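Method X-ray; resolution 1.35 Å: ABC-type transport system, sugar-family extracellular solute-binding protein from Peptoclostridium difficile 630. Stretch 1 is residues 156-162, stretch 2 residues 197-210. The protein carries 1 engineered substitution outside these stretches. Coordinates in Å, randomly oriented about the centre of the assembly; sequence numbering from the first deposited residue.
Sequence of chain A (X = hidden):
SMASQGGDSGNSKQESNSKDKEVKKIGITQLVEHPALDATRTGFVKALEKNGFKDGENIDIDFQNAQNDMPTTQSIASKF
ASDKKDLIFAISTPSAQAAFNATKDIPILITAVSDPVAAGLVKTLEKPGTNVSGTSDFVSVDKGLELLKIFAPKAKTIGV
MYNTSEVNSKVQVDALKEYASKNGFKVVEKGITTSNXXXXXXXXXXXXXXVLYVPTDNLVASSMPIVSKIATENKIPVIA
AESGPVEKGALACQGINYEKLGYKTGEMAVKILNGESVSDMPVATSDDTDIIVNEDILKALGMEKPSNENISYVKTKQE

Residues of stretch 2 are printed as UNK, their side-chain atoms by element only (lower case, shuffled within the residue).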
# COMPACT_ATOMS: atom_id res chain seq x y z
N LYS A 156 -10.74 -4.32 23.11
CA LYS A 156 -11.41 -3.02 23.17
C LYS A 156 -10.51 -1.86 22.79
O LYS A 156 -11.02 -0.78 22.51
CB LYS A 156 -12.03 -2.76 24.55
CG LYS A 156 -13.17 -3.73 24.92
CD LYS A 156 -14.49 -3.46 24.18
CE LYS A 156 -15.46 -2.53 24.95
NZ LYS A 156 -16.57 -1.89 24.13
N THR A 157 -9.19 -2.07 22.83
CA THR A 157 -8.22 -1.00 22.58
C THR A 157 -7.31 -1.40 21.42
O THR A 157 -6.64 -2.41 21.48
CB THR A 157 -7.36 -0.64 23.84
OG1 THR A 157 -8.21 -0.27 24.94
CG2 THR A 157 -6.45 0.53 23.52
N ILE A 158 -7.32 -0.55 20.40
CA ILE A 158 -6.59 -0.79 19.14
C ILE A 158 -5.43 0.22 19.09
O ILE A 158 -5.66 1.42 19.15
CB ILE A 158 -7.50 -0.56 17.90
CG1 ILE A 158 -8.73 -1.48 17.98
CG2 ILE A 158 -6.73 -0.78 16.61
CD1 ILE A 158 -9.83 -1.10 17.03
N GLY A 159 -4.21 -0.28 18.92
CA GLY A 159 -3.08 0.59 18.64
C GLY A 159 -2.87 0.80 17.14
O GLY A 159 -3.18 -0.10 16.34
N VAL A 160 -2.30 1.93 16.82
CA VAL A 160 -1.88 2.20 15.41
C VAL A 160 -0.60 3.02 15.45
O VAL A 160 -0.56 4.13 16.01
CB VAL A 160 -3.01 2.88 14.63
CG1 VAL A 160 -3.42 4.23 15.13
CG2 VAL A 160 -2.57 3.00 13.17
N MET A 161 0.45 2.48 14.84
CA MET A 161 1.69 3.21 14.58
C MET A 161 1.73 3.56 13.09
O MET A 161 1.43 2.70 12.24
CB MET A 161 2.92 2.39 15.03
CG MET A 161 4.22 3.10 14.85
SD MET A 161 5.60 2.35 15.74
CE MET A 161 5.73 0.82 14.85
N TYR A 162 2.12 4.79 12.80
CA TYR A 162 2.11 5.24 11.38
C TYR A 162 3.05 6.42 11.23
O TYR A 162 3.44 7.09 12.22
CB TYR A 162 0.72 5.63 11.02
CG TYR A 162 0.17 6.83 11.71
CD1 TYR A 162 -0.26 6.76 13.05
CD2 TYR A 162 0.12 8.06 11.08
CE1 TYR A 162 -0.75 7.88 13.69
CE2 TYR A 162 -0.37 9.18 11.72
CZ TYR A 162 -0.82 9.08 13.03
OH TYR A 162 -1.33 10.20 13.63
N UNK A 197 12.63 5.20 14.90
CA UNK A 197 11.60 5.30 15.94
C UNK A 197 10.73 4.09 16.09
O UNK A 197 9.94 4.04 16.99
o UNK A 197 10.31 9.11 14.14
o UNK A 197 9.91 9.76 16.11
c UNK A 197 10.46 8.98 15.33
c UNK A 197 11.35 7.86 15.83
c UNK A 197 10.70 6.51 15.71
N UNK A 198 10.84 3.09 15.20
CA UNK A 198 9.95 1.95 15.24
C UNK A 198 10.08 1.16 16.56
O UNK A 198 9.05 0.80 17.16
c UNK A 198 10.18 1.04 14.01
c UNK A 198 9.69 1.77 12.76
c UNK A 198 9.49 -0.31 14.14
N UNK A 199 11.31 0.89 17.00
CA UNK A 199 11.52 0.04 18.18
C UNK A 199 10.80 0.60 19.39
O UNK A 199 9.94 -0.08 20.01
c UNK A 199 13.00 -0.10 18.45
n UNK A 199 14.17 -2.11 19.26
c UNK A 199 13.31 -1.12 19.56
o UNK A 199 12.75 -1.03 20.66
N UNK A 200 11.07 1.86 19.69
CA UNK A 200 10.47 2.45 20.90
C UNK A 200 8.95 2.67 20.70
O UNK A 200 8.17 2.60 21.64
c UNK A 200 10.81 4.32 22.56
c UNK A 200 9.53 5.11 22.52
c UNK A 200 11.17 3.75 21.21
o UNK A 200 9.13 5.61 21.45
n UNK A 200 8.88 5.26 23.70
N UNK A 201 8.53 2.89 19.45
CA UNK A 201 7.13 3.07 19.18
C UNK A 201 6.29 1.85 19.46
O UNK A 201 5.30 1.94 20.18
N UNK A 202 6.66 0.70 18.89
CA UNK A 202 5.93 -0.52 19.20
C UNK A 202 6.10 -0.91 20.69
O UNK A 202 5.14 -1.31 21.33
c UNK A 202 7.67 -2.10 18.23
c UNK A 202 6.21 -1.70 18.23
c UNK A 202 3.84 -2.72 18.37
c UNK A 202 5.35 -2.93 18.46
N UNK A 203 7.29 -0.73 21.22
CA UNK A 203 7.55 -1.09 22.61
C UNK A 203 6.67 -0.30 23.57
O UNK A 203 6.19 -0.86 24.57
c UNK A 203 9.02 -0.89 22.91
o UNK A 203 9.84 -1.72 22.12
N UNK A 204 6.41 0.96 23.24
CA UNK A 204 5.61 1.86 24.06
C UNK A 204 4.11 1.52 24.04
O UNK A 204 3.36 1.92 24.97
c UNK A 204 5.80 3.32 23.59
o UNK A 204 5.05 3.65 22.44
N UNK A 205 3.67 0.85 22.98
CA UNK A 205 2.28 0.39 22.85
C UNK A 205 1.99 -0.88 23.67
O UNK A 205 0.83 -1.14 24.01
c UNK A 205 1.91 0.22 21.40
c UNK A 205 0.66 2.35 21.10
c UNK A 205 1.65 1.20 19.11
c UNK A 205 1.81 1.52 20.61
N UNK A 206 3.03 -1.65 24.01
CA UNK A 206 2.90 -2.79 24.96
C UNK A 206 2.36 -2.39 26.33
O UNK A 206 2.87 -1.49 27.00
c UNK A 206 4.77 -4.10 23.86
c UNK A 206 4.27 -3.52 25.17
c UNK A 206 4.19 -4.63 26.23
N UNK A 207 1.36 -3.12 26.78
CA UNK A 207 0.72 -2.86 28.02
C UNK A 207 -0.41 -1.93 27.80
O UNK A 207 -1.22 -1.81 28.71
N UNK A 208 -0.51 -1.26 26.63
CA UNK A 208 -1.54 -0.26 26.44
C UNK A 208 -2.63 -0.65 25.45
O UNK A 208 -3.64 0.04 25.38
c UNK A 208 -0.94 1.05 25.99
c UNK A 208 -0.01 1.70 26.99
c UNK A 208 -0.55 4.07 26.27
n UNK A 208 -0.09 5.16 25.37
c UNK A 208 0.53 3.00 26.43
N UNK A 209 -2.42 -1.71 24.67
CA UNK A 209 -3.34 -2.11 23.58
C UNK A 209 -3.63 -3.60 23.63
O UNK A 209 -2.83 -4.40 24.19
c UNK A 209 -0.97 -2.29 20.39
c UNK A 209 -1.54 -2.58 21.79
c UNK A 209 -2.53 -0.24 22.15
c UNK A 209 -2.78 -1.72 22.17
N UNK A 210 -4.75 -3.98 22.98
CA UNK A 210 -5.12 -5.37 22.88
C UNK A 210 -4.73 -5.94 21.49
O UNK A 210 -4.53 -7.16 21.35
o UNK A 210 -8.22 -4.35 24.52
c UNK A 210 -6.63 -5.50 23.08
o UNK A 210 -6.43 -5.25 25.46
c UNK A 210 -7.13 -4.98 24.45
O HOH W 1 -8.57 -2.59 26.45

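Position 197 carries three carbons in a row, the third bearing two oxygens, a carboxylate one methylene longer than aspartate; it makes no contact with stretch 1 and is Glu197. At 198 one carbon bears two others, the beta-branched pattern of Val198, and its CG1 lies 4.0 Å from Met161 CE. Position 199 has two carbons, the second holding one oxygen and one nitrogen; this short amide points away from the strand and is Asn199. Position 200 extends the same amide by one carbon and also stays clear of stretch 1: Gln200.

Position 201 has no side-chain atoms and is Gly201. An ideal CB here would fall 2.7 Å from Met161 SD, a clash, so the bare backbone makes room for the sulfur, which sits 3.8 Å from Gly201 C. Four carbons at 202, forked at the first with one arm two carbons long, identify Ile202; its CB is 4.2 Å from Met161 CE. Positions 203 and 204 each have one carbon followed by one oxygen. With no further carbon on either, they are Ser203 and Ser204, and their hydroxyls turn back to the helix: Ser203 OG donates to Asn199 O (2.7 Å) and Ser204 OG to Gly201 O (2.8 Å).

At 205 four carbons fork at the second, which gives Leu205, whose CD1 is 4.4 Å from Met161 CB. Position 206, one carbon bearing two, is Val206, out of reach of the strand. Position 207 has no side chain, and its phi of 90° would jam a CB against the preceding carbonyl oxygen; it is Gly207. Four carbons in a row ending in nitrogen make 208 Lys208; its end leads away, while its backbone O meets Thr157 CG2 at 3.4 Å. Position 209 again has four carbons forked at the first with one longer arm. This is Ile209, with CG2 3.6 Å from Gly159 N and CD1 in the space a CB on Gly159 would need. Two carbons, the second with two oxygens, make 210 Asp210; OD2 accepts from Lys156 N (2.9 Å) and Thr157 N (3.0 Å).

The contact thus has two parts. Helix 198-205 runs nearly antiparallel to strand 157-162, and Met161 packs on it against Val198, Gly201, Ile202 and Leu205. Beyond the helix, polar bonds take over: Asp210 N donates to Thr157 O (2.9 Å), while a water gives a proton to Asp210 OD2 (2.6 Å) and also bonds Thr157 OG1 (2.8 Å), tying the start of the strand to the end of stretch 2.

Stretch 2 (197-210) EVNQGISSLVGKID
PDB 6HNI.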